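PDB 3R5G: CyaB from Pseudomonas aeruginosa, which probably makes cyclic AMP from ATP, as an adenylyl cyclase whose catalytic domain is the part present in this chain. Local coordinates for residues 170-175 against 184-189; 112-117 against 154-159; 77-82 against 162-167. All blocks are in the same frame, centred on the assembly; numbering follows the deposited sequence.

Interaction 1 (170-175 against 184-189)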
ATOM      1  N   CYS A 170     -19.988  -8.512 -17.665  1.00 11.62           N
ATOM      2  CA  CYS A 170     -18.956  -9.170 -16.846  1.00 10.56           C
ATOM      3  C   CYS A 170     -18.819 -10.618 -17.346  1.00 12.41           C
ATOM      4  O   CYS A 170     -19.751 -11.177 -17.948  1.00 13.28           O
ATOM      5  CB  CYS A 170     -19.384  -9.201 -15.356  1.00  9.20           C
ATOM      6  SG  CYS A 170     -19.567  -7.485 -14.688  1.00 13.47           S
ATOM      7  N   ARG A 171     -17.734 -11.246 -16.924  1.00  9.81           N
ATOM      8  CA  ARG A 171     -17.510 -12.684 -17.185  1.00 10.82           C
ATOM      9  C   ARG A 171     -16.928 -13.313 -15.951  1.00 11.52           C
ATOM     10  O   ARG A 171     -15.989 -12.837 -15.349  1.00 11.09           O
ATOM     11  CB  ARG A 171     -16.435 -12.707 -18.254  1.00 14.35           C
ATOM     12  CG  ARG A 171     -16.270 -14.069 -18.719  1.00 18.72           C
ATOM     13  CD  ARG A 171     -15.313 -14.152 -19.921  1.00 19.46           C
ATOM     14  NE  ARG A 171     -15.047 -13.033 -20.816  1.00 32.12           N
ATOM     15  CZ  ARG A 171     -15.471 -12.895 -22.077  1.00 34.66           C
ATOM     16  NH1 ARG A 171     -15.030 -11.854 -22.757  1.00 32.50           N
ATOM     17  NH2 ARG A 171     -16.339 -13.730 -22.648  1.00 34.43           N
ATOM     18  N   ASP A 172     -17.533 -14.413 -15.507  1.00 10.06           N
ATOM     19  CA  ASP A 172     -17.002 -15.226 -14.398  1.00 10.92           C
ATOM     20  C   ASP A 172     -15.562 -15.663 -14.595  1.00 10.17           C
ATOM     21  O   ASP A 172     -15.195 -16.174 -15.698  1.00 11.72           O
ATOM     22  CB  ASP A 172     -17.952 -16.454 -14.295  1.00 11.75           C
ATOM     23  CG  ASP A 172     -17.769 -17.322 -13.066  1.00 16.21           C
ATOM     24  OD1 ASP A 172     -16.740 -17.330 -12.443  1.00 15.85           O
ATOM     25  OD2 ASP A 172     -18.797 -18.054 -12.752  1.00 21.65           O
ATOM     26  N   LYS A 173     -14.728 -15.379 -13.584  1.00 10.45           N
ATOM     27  CA  LYS A 173     -13.308 -15.779 -13.701  1.00 13.54           C
ATOM     28  C   LYS A 173     -12.948 -16.745 -12.576  1.00 14.23           C
ATOM     29  O   LYS A 173     -11.785 -16.825 -12.116  1.00 17.98           O
ATOM     30  CB  LYS A 173     -12.363 -14.561 -13.779  1.00 16.83           C
ATOM     31  CG  LYS A 173     -11.052 -14.921 -14.565  1.00 18.11           C
ATOM     32  CD  LYS A 173      -9.922 -13.965 -14.259  1.00 20.42           C
ATOM     33  CE  LYS A 173      -8.703 -14.506 -14.978  1.00 22.65           C
ATOM     34  NZ  LYS A 173      -7.514 -13.667 -14.947  1.00 28.64           N
ATOM     35  N   GLY A 174     -13.975 -17.452 -12.166  1.00 13.83           N
ATOM     36  CA  GLY A 174     -13.745 -18.480 -11.072  1.00 15.08           C
ATOM     37  C   GLY A 174     -13.641 -17.847  -9.674  1.00 15.29           C
ATOM     38  O   GLY A 174     -14.336 -16.891  -9.325  1.00 15.72           O
ATOM     39  N   GLN A 175     -12.798 -18.504  -8.851  1.00 19.63           N
ATOM     40  CA  GLN A 175     -12.624 -18.112  -7.473  1.00 21.62           C
ATOM     41  C   GLN A 175     -11.115 -18.216  -7.237  1.00 23.95           C
ATOM     42  O   GLN A 175     -10.422 -19.047  -7.780  1.00 27.99           O
ATOM     43  CB  GLN A 175     -13.405 -19.041  -6.509  1.00 18.40           C
ATOM     44  CG  GLN A 175     -14.841 -19.236  -6.755  1.00 16.94           C
ATOM     45  CD  GLN A 175     -15.144 -20.169  -8.002  1.00 16.05           C
ATOM     46  OE1 GLN A 175     -14.483 -21.219  -8.112  1.00 20.30           O
ATOM     47  NE2 GLN A 175     -16.174 -19.891  -8.783  1.00 16.31           N
ATOM     48  N   PRO A 184     -13.343 -19.351  -0.674  1.00 31.60           N
ATOM     49  CA  PRO A 184     -12.818 -18.723  -1.878  1.00 29.65           C
ATOM     50  C   PRO A 184     -13.783 -17.645  -2.288  1.00 25.35           C
ATOM     51  O   PRO A 184     -14.999 -17.767  -2.063  1.00 26.88           O
ATOM     52  CB  PRO A 184     -12.661 -19.912  -2.838  1.00 27.91           C
ATOM     53  CG  PRO A 184     -12.413 -21.088  -1.817  1.00 25.15           C
ATOM     54  CD  PRO A 184     -13.542 -20.808  -0.873  1.00 29.30           C
ATOM     55  N   VAL A 185     -13.250 -16.503  -2.770  1.00 25.42           N
ATOM     56  CA  VAL A 185     -14.124 -15.480  -3.289  1.00 22.73           C
ATOM     57  C   VAL A 185     -14.262 -15.503  -4.854  1.00 14.14           C
ATOM     58  O   VAL A 185     -13.285 -15.594  -5.625  1.00 17.64           O
ATOM     59  CB  VAL A 185     -13.797 -14.008  -2.780  1.00 22.84           C
ATOM     60  CG1 VAL A 185     -13.261 -14.014  -1.279  1.00 23.83           C
ATOM     61  CG2 VAL A 185     -12.888 -13.242  -3.739  1.00 25.63           C
ATOM     62  N   GLN A 186     -15.525 -15.380  -5.122  1.00 18.51           N
ATOM     63  CA  GLN A 186     -16.055 -15.388  -6.482  1.00 15.38           C
ATOM     64  C   GLN A 186     -15.569 -14.108  -7.131  1.00 18.26           C
ATOM     65  O   GLN A 186     -15.737 -13.023  -6.545  1.00 19.37           O
ATOM     66  CB  GLN A 186     -17.542 -15.492  -6.494  1.00 17.92           C
ATOM     67  CG  GLN A 186     -18.205 -15.375  -7.905  1.00 17.30           C
ATOM     68  CD  GLN A 186     -17.764 -16.454  -8.830  1.00 20.98           C
ATOM     69  OE1 GLN A 186     -17.929 -17.651  -8.500  1.00 19.22           O
ATOM     70  NE2 GLN A 186     -17.182 -16.093  -9.989  1.00 15.61           N
ATOM     71  N   ILE A 187     -15.024 -14.218  -8.316  1.00 13.94           N
ATOM     72  CA  ILE A 187     -14.480 -13.011  -9.060  1.00 15.01           C
ATOM     73  C   ILE A 187     -14.995 -12.959 -10.476  1.00 11.79           C
ATOM     74  O   ILE A 187     -15.453 -13.947 -11.058  1.00 12.76           O
ATOM     75  CB  ILE A 187     -13.000 -12.883  -9.036  1.00 15.81           C
ATOM     76  CG1 ILE A 187     -12.306 -14.110  -9.767  1.00 19.52           C
ATOM     77  CG2 ILE A 187     -12.547 -12.658  -7.513  1.00 20.32           C
ATOM     78  CD1 ILE A 187     -10.845 -13.980 -10.062  1.00 20.99           C
ATOM     79  N   TYR A 188     -15.049 -11.754 -11.064  1.00  9.68           N
ATOM     80  CA  TYR A 188     -15.466 -11.549 -12.456  1.00 10.11           C
ATOM     81  C   TYR A 188     -14.620 -10.536 -13.154  1.00 10.20           C
ATOM     82  O   TYR A 188     -14.019  -9.682 -12.436  1.00 10.57           O
ATOM     83  CB  TYR A 188     -16.909 -10.943 -12.447  1.00 10.78           C
ATOM     84  CG  TYR A 188     -17.976 -11.776 -11.756  1.00 10.19           C
ATOM     85  CD1 TYR A 188     -18.059 -11.724 -10.374  1.00  7.69           C
ATOM     86  CD2 TYR A 188     -18.817 -12.640 -12.489  1.00  9.30           C
ATOM     87  CE1 TYR A 188     -18.999 -12.557  -9.690  1.00 11.56           C
ATOM     88  CE2 TYR A 188     -19.736 -13.462 -11.827  1.00 10.87           C
ATOM     89  CZ  TYR A 188     -19.813 -13.362 -10.440  1.00 11.90           C
ATOM     90  OH  TYR A 188     -20.763 -14.166  -9.769  1.00 17.21           O
ATOM     91  N   GLN A 189     -14.425 -10.665 -14.438  1.00 10.49           N
ATOM     92  CA  GLN A 189     -13.734  -9.687 -15.279  1.00  9.70           C
ATOM     93  C   GLN A 189     -14.816  -8.756 -15.807  1.00 10.51           C
ATOM     94  O   GLN A 189     -15.919  -9.174 -16.162  1.00 10.42           O
ATOM     95  CB  GLN A 189     -13.072 -10.389 -16.477  1.00 14.25           C
ATOM     96  CG  GLN A 189     -11.951 -11.262 -16.117  1.00 15.24           C
ATOM     97  CD  GLN A 189     -11.560 -12.177 -17.283  1.00 18.17           C
ATOM     98  OE1 GLN A 189     -12.427 -12.726 -17.973  1.00 19.66           O
ATOM     99  NE2 GLN A 189     -10.273 -12.399 -17.404  1.00 18.86           N
TER
HETATM  100  O   HOH W   1     -12.836 -11.398 -20.364  1.00 42.65           O
HETATM  101  O   HOH W   2     -18.744 -19.599 -10.710  1.00 29.59           O
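Strands 170-175 and 185-189 form an antiparallel beta hairpin interrupted by a beta bulge. The Q189 side chain lies over the face shared with R171 and reaches K173 across the hairpin. Q189 CB lies 4.0 Å from R171 O, the oxygen that accepts from Q189 N. Q189 CG is anti to the carbonyl carbon (chi1 -68°) and packs 3.9 Å from K173 CD. Q189 NE2 lies 3.5 Å from K173 CD and is hydrogen-bonded to E153, while the K173 ammonium forms salt bridges with E150 and E153. Q189 OE1 accepts from a water at 2.8 Å, and that water accepts from R171 NE. On the face that carries D172, Q175 and Q186, D172 OD1 accepts twice. G174 N donates to D172 OD1 at 2.8 Å, on the anti lone pair, making an Asx turn. Q186 NE2 meets D172 OD1 at 2.8 Å from above the carboxylate plane, with amide and carboxylate planes 86° apart. Q186 OE1 accepts from Q175 NE2 at 2.9 Å. The Asx turn lies within the bulge, where G174 has positive phi. The hairpin borders strand 154-157 through strand 185-190. V185 and I187 rest on helix 137-148, and Y188 stacks on Y161 of helix 158-164.

Interaction 2 (112-117 against 154-159)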
ATOM      1  N   MET A 112      -6.716  -3.503 -12.256  1.00 10.04           N
ATOM      2  CA  MET A 112      -7.654  -2.966 -11.271  1.00 10.04           C
ATOM      3  C   MET A 112      -8.382  -4.019 -10.496  1.00 10.36           C
ATOM      4  O   MET A 112      -8.722  -5.066 -11.096  1.00  9.76           O
ATOM      5  CB  MET A 112      -8.730  -2.109 -12.015  1.00  9.84           C
ATOM      6  CG  MET A 112      -8.031  -1.023 -12.824  1.00 12.01           C
ATOM      7  SD  MET A 112      -9.281  -0.087 -13.789  1.00 13.77           S
ATOM      8  CE  MET A 112      -8.558  -0.304 -15.295  1.00 22.97           C
ATOM      9  N   GLY A 113      -8.705  -3.709  -9.237  1.00  9.40           N
ATOM     10  CA  GLY A 113      -9.496  -4.572  -8.392  1.00  8.62           C
ATOM     11  C   GLY A 113     -10.604  -3.740  -7.755  1.00  8.98           C
ATOM     12  O   GLY A 113     -10.253  -2.613  -7.327  1.00  9.38           O
ATOM     13  N   ILE A 114     -11.819  -4.241  -7.635  1.00  8.96           N
ATOM     14  CA  ILE A 114     -12.946  -3.434  -7.109  1.00  8.40           C
ATOM     15  C   ILE A 114     -13.733  -4.352  -6.236  1.00 10.93           C
ATOM     16  O   ILE A 114     -14.072  -5.482  -6.674  1.00 10.26           O
ATOM     17  CB  ILE A 114     -13.765  -2.837  -8.265  1.00  6.93           C
ATOM     18  CG1 ILE A 114     -12.844  -2.021  -9.143  1.00 10.47           C
ATOM     19  CG2 ILE A 114     -14.912  -2.024  -7.679  1.00 10.50           C
ATOM     20  CD1 ILE A 114     -13.592  -1.466 -10.427  1.00 10.56           C
ATOM     21  N   ASN A 115     -14.143  -3.885  -5.053  1.00  9.42           N
ATOM     22  CA  ASN A 115     -15.006  -4.659  -4.207  1.00  7.87           C
ATOM     23  C   ASN A 115     -15.977  -3.727  -3.564  1.00  9.89           C
ATOM     24  O   ASN A 115     -15.665  -2.538  -3.359  1.00 11.44           O
ATOM     25  CB  ASN A 115     -14.136  -5.356  -3.126  1.00  9.32           C
ATOM     26  CG  ASN A 115     -14.963  -6.118  -2.088  1.00 12.03           C
ATOM     27  OD1 ASN A 115     -15.850  -6.914  -2.454  1.00 10.98           O
ATOM     28  ND2 ASN A 115     -14.739  -5.824  -0.815  1.00 12.63           N
ATOM     29  N   THR A 116     -17.110  -4.183  -3.126  1.00  8.81           N
ATOM     30  CA  THR A 116     -18.140  -3.399  -2.444  1.00 11.37           C
ATOM     31  C   THR A 116     -18.477  -4.091  -1.132  1.00 11.93           C
ATOM     32  O   THR A 116     -18.585  -5.288  -1.062  1.00 13.39           O
ATOM     33  CB  THR A 116     -19.386  -3.413  -3.280  1.00 13.47           C
ATOM     34  OG1 THR A 116     -19.119  -2.891  -4.588  1.00 11.40           O
ATOM     35  CG2 THR A 116     -20.609  -2.627  -2.613  1.00 11.01           C
ATOM     36  N   GLY A 117     -18.545  -3.322  -0.066  1.00 12.22           N
ATOM     37  CA  GLY A 117     -18.950  -3.869   1.263  1.00 11.73           C
ATOM     38  C   GLY A 117     -18.760  -2.796   2.316  1.00 13.46           C
ATOM     39  O   GLY A 117     -18.384  -1.642   2.023  1.00 13.72           O
ATOM     40  N   ILE A 154      -9.924  -5.774 -15.206  1.00  9.91           N
ATOM     41  CA  ILE A 154     -10.599  -5.220 -14.081  1.00  9.37           C
ATOM     42  C   ILE A 154     -11.296  -6.395 -13.417  1.00  9.24           C
ATOM     43  O   ILE A 154     -12.288  -6.997 -13.959  1.00 11.60           O
ATOM     44  CB  ILE A 154     -11.687  -4.240 -14.540  1.00 10.55           C
ATOM     45  CG1 ILE A 154     -11.041  -3.156 -15.285  1.00  9.59           C
ATOM     46  CG2 ILE A 154     -12.434  -3.684 -13.315  1.00 12.28           C
ATOM     47  CD1 ILE A 154     -12.033  -2.106 -15.942  1.00  9.35           C
ATOM     48  N   LEU A 155     -10.875  -6.671 -12.216  1.00  8.92           N
ATOM     49  CA  LEU A 155     -11.467  -7.801 -11.462  1.00  9.82           C
ATOM     50  C   LEU A 155     -12.389  -7.295 -10.387  1.00  9.78           C
ATOM     51  O   LEU A 155     -11.990  -6.339  -9.634  1.00 10.95           O
ATOM     52  CB  LEU A 155     -10.432  -8.676 -10.746  1.00 11.70           C
ATOM     53  CG  LEU A 155      -9.538  -9.520 -11.642  1.00 14.82           C
ATOM     54  CD1 LEU A 155      -8.759 -10.548 -10.775  1.00 15.26           C
ATOM     55  CD2 LEU A 155     -10.433 -10.341 -12.566  1.00 16.18           C
ATOM     56  N   ILE A 156     -13.596  -7.814 -10.208  1.00  8.18           N
ATOM     57  CA  ILE A 156     -14.505  -7.360  -9.195  1.00  8.28           C
ATOM     58  C   ILE A 156     -15.015  -8.569  -8.408  1.00  8.99           C
ATOM     59  O   ILE A 156     -14.978  -9.739  -8.914  1.00 10.72           O
ATOM     60  CB  ILE A 156     -15.722  -6.655  -9.867  1.00  8.68           C
ATOM     61  CG1 ILE A 156     -16.626  -7.568 -10.741  1.00  8.67           C
ATOM     62  CG2 ILE A 156     -15.193  -5.498 -10.688  1.00  9.89           C
ATOM     63  CD1 ILE A 156     -17.948  -6.931 -11.194  1.00 12.26           C
ATOM     64  N   SER A 157     -15.491  -8.339  -7.227  1.00  9.21           N
ATOM     65  CA  SER A 157     -16.105  -9.389  -6.391  1.00  9.49           C
ATOM     66  C   SER A 157     -17.545  -9.574  -6.758  1.00 11.37           C
ATOM     67  O   SER A 157     -18.181  -8.858  -7.542  1.00 11.86           O
ATOM     68  CB  SER A 157     -15.944  -8.962  -4.948  1.00 13.25           C
ATOM     69  OG  SER A 157     -16.827  -7.828  -4.750  1.00 11.95           O
ATOM     70  N   HIS A 158     -18.115 -10.643  -6.204  1.00 12.08           N
ATOM     71  CA  HIS A 158     -19.511 -10.928  -6.413  1.00 12.15           C
ATOM     72  C   HIS A 158     -20.476  -9.879  -5.888  1.00 11.96           C
ATOM     73  O   HIS A 158     -21.463  -9.610  -6.533  1.00 12.87           O
ATOM     74  CB  HIS A 158     -19.810 -12.313  -5.796  1.00 13.13           C
ATOM     75  CG  HIS A 158     -21.216 -12.748  -6.041  1.00 14.48           C
ATOM     76  ND1 HIS A 158     -21.643 -13.228  -7.269  1.00 16.63           N
ATOM     77  CD2 HIS A 158     -22.319 -12.677  -5.258  1.00 17.84           C
ATOM     78  CE1 HIS A 158     -22.942 -13.472  -7.222  1.00 17.26           C
ATOM     79  NE2 HIS A 158     -23.376 -13.165  -6.005  1.00 20.23           N
ATOM     80  N   GLU A 159     -20.159  -9.286  -4.724  1.00 13.32           N
ATOM     81  CA  GLU A 159     -20.986  -8.200  -4.234  1.00 13.63           C
ATOM     82  C   GLU A 159     -21.036  -7.054  -5.284  1.00 12.44           C
ATOM     83  O   GLU A 159     -22.114  -6.509  -5.494  1.00 14.82           O
ATOM     84  CB  GLU A 159     -20.416  -7.693  -2.891  1.00 13.83           C
ATOM     85  CG  GLU A 159     -21.427  -6.779  -2.190  1.00 23.81           C
ATOM     86  CD  GLU A 159     -22.637  -7.577  -1.599  1.00 34.33           C
ATOM     87  OE1 GLU A 159     -22.540  -8.816  -1.417  1.00 35.88           O
ATOM     88  OE2 GLU A 159     -23.693  -6.937  -1.354  1.00 41.29           O
TER
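I114, I154, I156 and M112 make the apolar centre, all on one face of two parallel strands. I114 and I154 lie side by side and point the same way, with I114 CD1 3.8 Å from I154 CG2. M112 also lies beside I154 and points the same way. Its chain bends at chi3 (-125°), and M112 CE comes 3.8 Å from I154 CG1. I156 has its CG1 in the crowded position between backbone N and carbonyl carbon. I156 CG2 is therefore the branch that meets I114 CB, at 3.9 Å. Beneath these side chains runs the parallel ladder. L155 N donates to M112 O in an almost straight bond of 2.9 Å. I114 N donates back to L155 O, and S157 N to I114 O at 3.2 Å.

The polar edge begins where strand 154-157 gives way to helix 158-164. S157 is the N-cap. S157 OG donates to N115 OD1 at 2.7 Å, in the carbonyl plane and on a lone pair. N115 CG is anti to its backbone N (chi1 175°), and ND2 bonds E138. T116 OG1 bonds T160 and T11, while T116 O lies 3.4 Å from E159 CG. The paired strands are central in the sheet, flanked by strands 6-18 and 185-190. Helices 74-100 and 158-164 cover the isoleucine face.

Interaction 3 (77-82 against 162-167)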
ATOM      1  N   ASP A  77     -23.241   3.809  -6.909  1.00 12.55           N
ATOM      2  CA  ASP A  77     -21.859   3.997  -6.464  1.00 13.07           C
ATOM      3  C   ASP A  77     -20.963   2.915  -7.130  1.00 11.20           C
ATOM      4  O   ASP A  77     -19.862   3.209  -7.563  1.00 11.44           O
ATOM      5  CB  ASP A  77     -21.694   3.937  -4.912  1.00 12.28           C
ATOM      6  CG  ASP A  77     -22.337   5.094  -4.160  1.00 15.56           C
ATOM      7  OD1 ASP A  77     -22.609   6.147  -4.742  1.00 14.70           O
ATOM      8  OD2 ASP A  77     -22.540   4.936  -2.966  1.00 17.29           O
ATOM      9  N   ALA A  78     -21.471   1.710  -7.139  1.00 10.75           N
ATOM     10  CA  ALA A  78     -20.712   0.592  -7.774  1.00 10.40           C
ATOM     11  C   ALA A  78     -20.634   0.768  -9.274  1.00 10.21           C
ATOM     12  O   ALA A  78     -19.529   0.556  -9.843  1.00  9.61           O
ATOM     13  CB  ALA A  78     -21.392  -0.738  -7.439  1.00 10.79           C
ATOM     14  N   VAL A  79     -21.748   1.115  -9.933  1.00  9.86           N
ATOM     15  CA  VAL A  79     -21.676   1.379 -11.366  1.00  9.09           C
ATOM     16  C   VAL A  79     -20.650   2.507 -11.635  1.00  7.66           C
ATOM     17  O   VAL A  79     -19.885   2.447 -12.608  1.00  8.98           O
ATOM     18  CB  VAL A  79     -23.027   1.751 -11.911  1.00  9.09           C
ATOM     19  CG1 VAL A  79     -22.970   2.256 -13.355  1.00 12.69           C
ATOM     20  CG2 VAL A  79     -23.890   0.471 -11.837  1.00 11.22           C
ATOM     21  N   ALA A  80     -20.675   3.592 -10.809  1.00  9.38           N
ATOM     22  CA  ALA A  80     -19.731   4.658 -11.046  1.00  9.76           C
ATOM     23  C   ALA A  80     -18.242   4.231 -10.927  1.00  8.46           C
ATOM     24  O   ALA A  80     -17.377   4.564 -11.797  1.00  9.15           O
ATOM     25  CB  ALA A  80     -20.030   5.831 -10.055  1.00 10.89           C
ATOM     26  N   ALA A  81     -17.966   3.371  -9.893  1.00  7.17           N
ATOM     27  CA  ALA A  81     -16.592   2.957  -9.680  1.00  8.30           C
ATOM     28  C   ALA A  81     -16.176   2.097 -10.901  1.00  8.55           C
ATOM     29  O   ALA A  81     -15.076   2.224 -11.349  1.00  7.88           O
ATOM     30  CB  ALA A  81     -16.517   2.068  -8.428  1.00  8.50           C
ATOM     31  N   VAL A  82     -16.989   1.136 -11.292  1.00  7.62           N
ATOM     32  CA  VAL A  82     -16.531   0.246 -12.416  1.00  7.56           C
ATOM     33  C   VAL A  82     -16.451   1.010 -13.717  1.00  7.92           C
ATOM     34  O   VAL A  82     -15.545   0.735 -14.532  1.00  9.03           O
ATOM     35  CB  VAL A  82     -17.488  -0.919 -12.453  1.00  7.77           C
ATOM     36  CG1 VAL A  82     -17.155  -1.963 -13.592  1.00 10.46           C
ATOM     37  CG2 VAL A  82     -17.327  -1.730 -11.149  1.00  9.53           C
ATOM     38  N   SER A 162     -23.056  -8.174  -8.330  1.00 13.33           N
ATOM     39  CA  SER A 162     -24.525  -8.182  -8.010  1.00 14.41           C
ATOM     40  C   SER A 162     -25.212  -6.838  -8.225  1.00 14.26           C
ATOM     41  O   SER A 162     -26.366  -6.794  -8.622  1.00 17.46           O
ATOM     42  CB  SER A 162     -24.790  -8.631  -6.570  1.00 16.60           C
ATOM     43  OG  SER A 162     -24.370  -9.992  -6.568  1.00 22.61           O
ATOM     44  N   LEU A 163     -24.478  -5.768  -7.934  1.00 13.00           N
ATOM     45  CA  LEU A 163     -24.928  -4.435  -8.096  1.00 14.30           C
ATOM     46  C   LEU A 163     -24.908  -3.900  -9.505  1.00 13.76           C
ATOM     47  O   LEU A 163     -25.782  -3.109  -9.871  1.00 15.76           O
ATOM     48  CB  LEU A 163     -24.142  -3.479  -7.179  1.00 13.89           C
ATOM     49  CG  LEU A 163     -24.420  -3.753  -5.698  1.00 15.85           C
ATOM     50  CD1 LEU A 163     -23.432  -3.028  -4.848  1.00 15.37           C
ATOM     51  CD2 LEU A 163     -25.871  -3.300  -5.339  1.00 17.03           C
ATOM     52  N   ILE A 164     -23.953  -4.354 -10.342  1.00 12.92           N
ATOM     53  CA  ILE A 164     -23.724  -3.715 -11.627  1.00 11.81           C
ATOM     54  C   ILE A 164     -24.248  -4.608 -12.800  1.00 11.25           C
ATOM     55  O   ILE A 164     -24.258  -4.117 -13.909  1.00 11.91           O
ATOM     56  CB  ILE A 164     -22.295  -3.334 -11.925  1.00 10.01           C
ATOM     57  CG1 ILE A 164     -21.436  -4.610 -12.168  1.00 12.84           C
ATOM     58  CG2 ILE A 164     -21.675  -2.517 -10.767  1.00 10.41           C
ATOM     59  CD1 ILE A 164     -20.015  -4.349 -12.441  1.00 13.30           C
ATOM     60  N   LYS A 165     -24.639  -5.860 -12.475  1.00 11.80           N
ATOM     61  CA  LYS A 165     -24.806  -6.847 -13.598  1.00 15.09           C
ATOM     62  C   LYS A 165     -25.814  -6.489 -14.658  1.00 17.99           C
ATOM     63  O   LYS A 165     -25.642  -6.966 -15.767  1.00 16.48           O
ATOM     64  CB  LYS A 165     -25.070  -8.260 -13.071  1.00 14.95           C
ATOM     65  CG  LYS A 165     -26.428  -8.305 -12.290  1.00 17.74           C
ATOM     66  CD  LYS A 165     -26.666  -9.627 -11.575  1.00 20.75           C
ATOM     67  CE  LYS A 165     -27.910  -9.435 -10.713  1.00 27.66           C
ATOM     68  NZ  LYS A 165     -28.241 -10.606  -9.909  1.00 30.78           N
ATOM     69  N   ASP A 166     -26.846  -5.706 -14.369  1.00 14.17           N
ATOM     70  CA  ASP A 166     -27.815  -5.360 -15.406  1.00 17.55           C
ATOM     71  C   ASP A 166     -27.325  -4.302 -16.346  1.00 16.91           C
ATOM     72  O   ASP A 166     -27.900  -4.148 -17.394  1.00 19.19           O
ATOM     73  CB  ASP A 166     -29.090  -4.877 -14.713  1.00 19.23           C
ATOM     74  CG  ASP A 166     -28.813  -3.900 -13.526  1.00 27.08           C
ATOM     75  OD1 ASP A 166     -27.811  -4.001 -12.667  1.00 34.23           O
ATOM     76  OD2 ASP A 166     -29.731  -3.036 -13.355  1.00 40.11           O
ATOM     77  N   VAL A 167     -26.263  -3.566 -15.990  1.00 13.66           N
ATOM     78  CA  VAL A 167     -25.791  -2.477 -16.816  1.00 15.91           C
ATOM     79  C   VAL A 167     -24.315  -2.573 -17.277  1.00 15.20           C
ATOM     80  O   VAL A 167     -23.939  -1.867 -18.175  1.00 17.12           O
ATOM     81  CB  VAL A 167     -26.137  -1.135 -16.225  1.00 19.77           C
ATOM     82  CG1 VAL A 167     -27.600  -1.136 -15.693  1.00 25.95           C
ATOM     83  CG2 VAL A 167     -25.276  -0.851 -15.098  1.00 20.09           C
TER
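No ring or other flat side chain takes part here, so the flat group that matters is the peptide between A78 and V79. I164 CG2 sits over one face of it, 3.7 Å from V79 N and nearly as close to A78 C. The oxygen of the same peptide, A78 O, accepts from V82 N at 3.0 Å within the helix. This is helix-to-helix packing in the alpha/beta catalytic domain of the class III cyclase family. The end of helix 158-164 and the turn after it meet helix 74-100 through apolar contacts, with no hydrogen bond between 77-82 and 162-167.

I164 does most of the work. Its CG1 takes the crowded position between backbone N and carbonyl carbon (chi1 70°). This sends CD1 to V82, while CG2 faces A78 and V79. The methyl of A78 touches I164 CG2 and also L163 CB, the latter at 3.9 Å. The salt bridge between D166 and K75 adds a polar tie close by. V82 and L163 also reach the sheet, on I114 and T116. V167 closes the outer, more exposed end, crossing V79 at about a right angle, with V167 CG2 3.8 Å from V79 CG2.

How the interactions relate
The three contacts form one continuous region of the cyclase catalytic domain. Centres of interactions 1 and 2 are about 9 Å apart, those of 2 and 3 about 10 Å, and those of 1 and 3 about 15 Å. Interactions 1 and 2 share a sheet, where strands 154-157 and 185-190 are neighbours. Y188 O bonds I156 N, and Y188 OH probably bonds H158 ND1. Interactions 2 and 3 share helix 158-164. Along the chain, interaction 2 lies between the two segments of interaction 3, and interaction 1 follows both. I164 touches I156 and C170, and so meets the central strand 154-157 and the outer hairpin as well as helix 74-100.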